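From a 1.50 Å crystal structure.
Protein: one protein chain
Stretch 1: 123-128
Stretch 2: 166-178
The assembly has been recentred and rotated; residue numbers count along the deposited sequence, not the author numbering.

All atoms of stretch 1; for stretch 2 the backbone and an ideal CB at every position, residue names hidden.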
# COMPACT_ATOMS: atom_id res chain seq x y z
N GLY A 123 19.82 -14.85 10.43
CA GLY A 123 18.88 -15.66 11.18
C GLY A 123 17.41 -15.60 10.81
O GLY A 123 16.58 -16.30 11.42
N ILE A 124 17.07 -14.74 9.84
CA ILE A 124 15.68 -14.54 9.52
C ILE A 124 15.50 -14.23 8.02
O ILE A 124 16.31 -13.55 7.39
CB ILE A 124 14.99 -13.46 10.40
CG1 ILE A 124 13.45 -13.59 10.26
CG2 ILE A 124 15.57 -12.08 10.10
CD1 ILE A 124 12.66 -12.71 11.21
N ALA A 125 14.45 -14.81 7.47
CA ALA A 125 14.04 -14.60 6.08
C ALA A 125 13.20 -13.34 5.94
O ALA A 125 12.49 -12.95 6.87
CB ALA A 125 13.21 -15.80 5.62
N GLY A 126 13.25 -12.73 4.76
CA GLY A 126 12.43 -11.59 4.51
C GLY A 126 12.78 -11.00 3.15
O GLY A 126 13.84 -11.29 2.58
N TYR A 127 11.87 -10.19 2.62
CA TYR A 127 12.13 -9.52 1.35
C TYR A 127 13.14 -8.35 1.52
O TYR A 127 13.12 -7.67 2.52
CB TYR A 127 10.84 -8.95 0.76
CG TYR A 127 9.89 -10.00 0.20
CD1 TYR A 127 10.12 -10.60 -1.04
CD2 TYR A 127 8.79 -10.42 0.93
CE1 TYR A 127 9.28 -11.62 -1.52
CE2 TYR A 127 7.93 -11.40 0.43
CZ TYR A 127 8.18 -12.00 -0.80
OH TYR A 127 7.32 -12.98 -1.26
N ALA A 128 13.96 -8.19 0.49
CA ALA A 128 14.92 -7.08 0.32
C ALA A 128 14.38 -6.02 -0.62
O ALA A 128 13.47 -6.28 -1.44
CB ALA A 128 16.26 -7.61 -0.15
N UNK A 166 2.29 -18.68 2.48
CA UNK A 166 3.57 -18.97 3.13
C UNK A 166 4.45 -17.72 3.15
O UNK A 166 5.03 -17.36 4.17
CB UNK A 166 4.29 -20.12 2.42
N UNK A 167 4.53 -17.04 2.01
CA UNK A 167 5.35 -15.83 1.93
C UNK A 167 4.67 -14.67 2.68
O UNK A 167 5.38 -13.82 3.23
CB UNK A 167 5.60 -15.45 0.47
N UNK A 168 3.34 -14.58 2.68
CA UNK A 168 2.67 -13.55 3.50
C UNK A 168 3.07 -13.69 4.96
O UNK A 168 3.41 -12.71 5.63
CB UNK A 168 1.15 -13.65 3.36
N UNK A 169 3.02 -14.91 5.46
CA UNK A 169 3.39 -15.18 6.84
C UNK A 169 4.86 -14.85 7.11
O UNK A 169 5.20 -14.28 8.17
CB UNK A 169 3.11 -16.65 7.18
N UNK A 170 5.72 -15.20 6.16
CA UNK A 170 7.13 -14.95 6.32
C UNK A 170 7.48 -13.49 6.27
O UNK A 170 8.27 -13.00 7.06
CB UNK A 170 7.92 -15.70 5.25
N UNK A 171 6.87 -12.77 5.35
CA UNK A 171 7.09 -11.31 5.27
C UNK A 171 6.63 -10.63 6.56
O UNK A 171 7.31 -9.77 7.09
CB UNK A 171 6.35 -10.72 4.07
N UNK A 172 5.44 -10.99 7.04
CA UNK A 172 4.90 -10.42 8.28
C UNK A 172 5.81 -10.80 9.46
O UNK A 172 6.08 -9.96 10.33
CB UNK A 172 3.47 -10.91 8.52
N UNK A 173 6.32 -12.03 9.50
CA UNK A 173 7.24 -12.41 10.58
C UNK A 173 8.48 -11.52 10.55
O UNK A 173 9.03 -11.11 11.60
CB UNK A 173 7.64 -13.88 10.46
N UNK A 174 8.92 -11.18 9.35
CA UNK A 174 10.02 -10.26 9.25
C UNK A 174 9.67 -8.91 9.84
O UNK A 174 10.42 -8.36 10.65
CB UNK A 174 10.45 -10.11 7.79
N UNK A 175 8.55 -8.35 9.43
CA UNK A 175 8.13 -7.04 9.97
C UNK A 175 8.04 -7.10 11.51
O UNK A 175 8.44 -6.17 12.23
CB UNK A 175 6.78 -6.62 9.38
N UNK A 176 7.46 -8.19 12.02
CA UNK A 176 7.29 -8.30 13.47
C UNK A 176 8.62 -8.46 14.22
O UNK A 176 8.71 -8.12 15.43
CB UNK A 176 6.38 -9.49 13.79
N UNK A 177 9.67 -8.90 13.51
CA UNK A 177 10.97 -9.04 14.13
C UNK A 177 11.59 -7.64 14.32
O UNK A 177 12.58 -7.49 15.04
CB UNK A 177 11.88 -9.94 13.29
N UNK A 178 11.00 -6.60 13.70
CA UNK A 178 11.52 -5.23 13.90
C UNK A 178 10.91 -4.53 15.11
O UNK A 178 11.25 -3.39 15.39
CB UNK A 178 11.26 -4.39 12.65

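Stretch 2 is helical through most of its length, in a helix that begins before 166. It crosses the strand 124-127 at 106° between N-to-C directions, the axes approaching to 7.1 Å. Positions 167, 170, 171, 174 and 177, with 173 at the margin, reach stretch 1, while 168, 172 and 175 do not. At 166 the ideal CB finds nothing of stretch 1 within 5.5 Å, and almost any helix-compatible residue would do; it is Glu 166.

Position 167 points toward the strand, its ideal CB 3.5 Å from Tyr 127 OH. A small residue, or a flexible chain able to bend past the phenol, would suit. The deposited residue is Lys 167. Its CB lies 3.4 Å from Tyr 127 OH, and chi1 and chi2 are both m, with the amino end leading away.

Positions 168 and 169 are left without constraint by stretch 1, and many residues would do; they are Ala 168 and Lys 169.

The CA-to-CB direction at 170 is toward the strand, yet the ideal CB comes no closer than 5.3 Å to Ala 125 CB. The helical backbone angles do not demand glycine, and alanine or another small residue would also be plausible. Gly 170 occupies the site. Its O and Ala 125 O are 4.2 Å apart, and as two acceptors they cannot bond directly; a water donates to both, at 2.8 Å to Gly 170 O and 2.6 Å to Ala 125 O.

At 171, whose CA is 5.4 Å from Gly 126 CA, the bond points sideways and the ideal CB is 4.0 Å from Tyr 127 CD2. Small apolar residues fit best. Ala 171 places its CB at the edge of the tyrosine ring, an apolar contact of 4.0 Å to Tyr 127 CD2.

Stretch 1 sets no limit at 172, and many residues would do; it is Leu 172. At 173 the CA-to-CB bond is sideways, and the ideal CB is 5.2 Å from Ile 124 CD1, tolerating many residues; Ala 173 is found.

Position 174 points toward the strand, where Gly 126 offers no side chain and Ile 124 an apolar flank. A large apolar or aromatic residue is favoured. Phe 174 sits beside the glycine, with its CG 4.1 Å from Gly 126 CA; a CB on Gly 126 would lie 2.6 Å from Phe 174 CG, a clash. Ile 124 CG2 packs at the ring edge, 3.9 Å from Phe 174 CE1.

At 175 the bond points away from the strand and at 176 sideways, with nothing of stretch 1 within 5.5 Å of either ideal CB, so many residues would suit; they are Ser 175 and Leu 176. At 177 the ideal CB is 3.6 Å from Ile 124 CD1, favouring something small. Ser 177 keeps that contact through CB, while its OG donates to Phe 174 O at 2.7 Å. Position 178 is out of reach and equally unrestricted; it is Gly 178.

Stretch 2 166-178: EKAKGALAFSLSG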
# COMPACT_ATOMS: atom_id res chain seq x y z
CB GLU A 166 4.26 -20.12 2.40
CG GLU A 166 5.65 -20.48 2.87
CD GLU A 166 6.18 -21.75 2.20
OE1 GLU A 166 5.51 -22.28 1.27
OE2 GLU A 166 7.26 -22.22 2.60
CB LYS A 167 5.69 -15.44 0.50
CG LYS A 167 6.69 -16.37 -0.16
CD LYS A 167 8.08 -16.18 0.38
CE LYS A 167 9.10 -17.03 -0.35
NZ LYS A 167 8.91 -18.49 -0.18
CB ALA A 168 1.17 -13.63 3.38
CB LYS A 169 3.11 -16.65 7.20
CG LYS A 169 1.64 -16.96 7.32
CD LYS A 169 1.48 -18.46 7.49
CE LYS A 169 0.05 -18.89 7.60
NZ LYS A 169 -0.06 -20.38 7.63
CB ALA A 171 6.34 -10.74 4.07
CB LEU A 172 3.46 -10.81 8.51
CG LEU A 172 2.87 -10.23 9.81
CD1 LEU A 172 3.06 -8.71 9.88
CD2 LEU A 172 1.40 -10.60 9.94
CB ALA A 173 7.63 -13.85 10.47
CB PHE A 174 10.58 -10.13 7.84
CG PHE A 174 11.81 -9.27 7.78
CD1 PHE A 174 13.01 -9.75 8.24
CD2 PHE A 174 11.75 -7.94 7.41
CE1 PHE A 174 14.14 -8.94 8.28
CE2 PHE A 174 12.86 -7.13 7.43
CZ PHE A 174 14.06 -7.63 7.86
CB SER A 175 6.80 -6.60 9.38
OG SER A 175 6.87 -6.40 7.99
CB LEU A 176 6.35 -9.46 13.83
CG LEU A 176 4.88 -9.20 13.55
CD1 LEU A 176 4.10 -10.51 13.58
CD2 LEU A 176 4.25 -8.18 14.50
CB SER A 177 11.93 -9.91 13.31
OG SER A 177 12.45 -9.25 12.14
O HOH W 1 10.53 -14.26 8.07
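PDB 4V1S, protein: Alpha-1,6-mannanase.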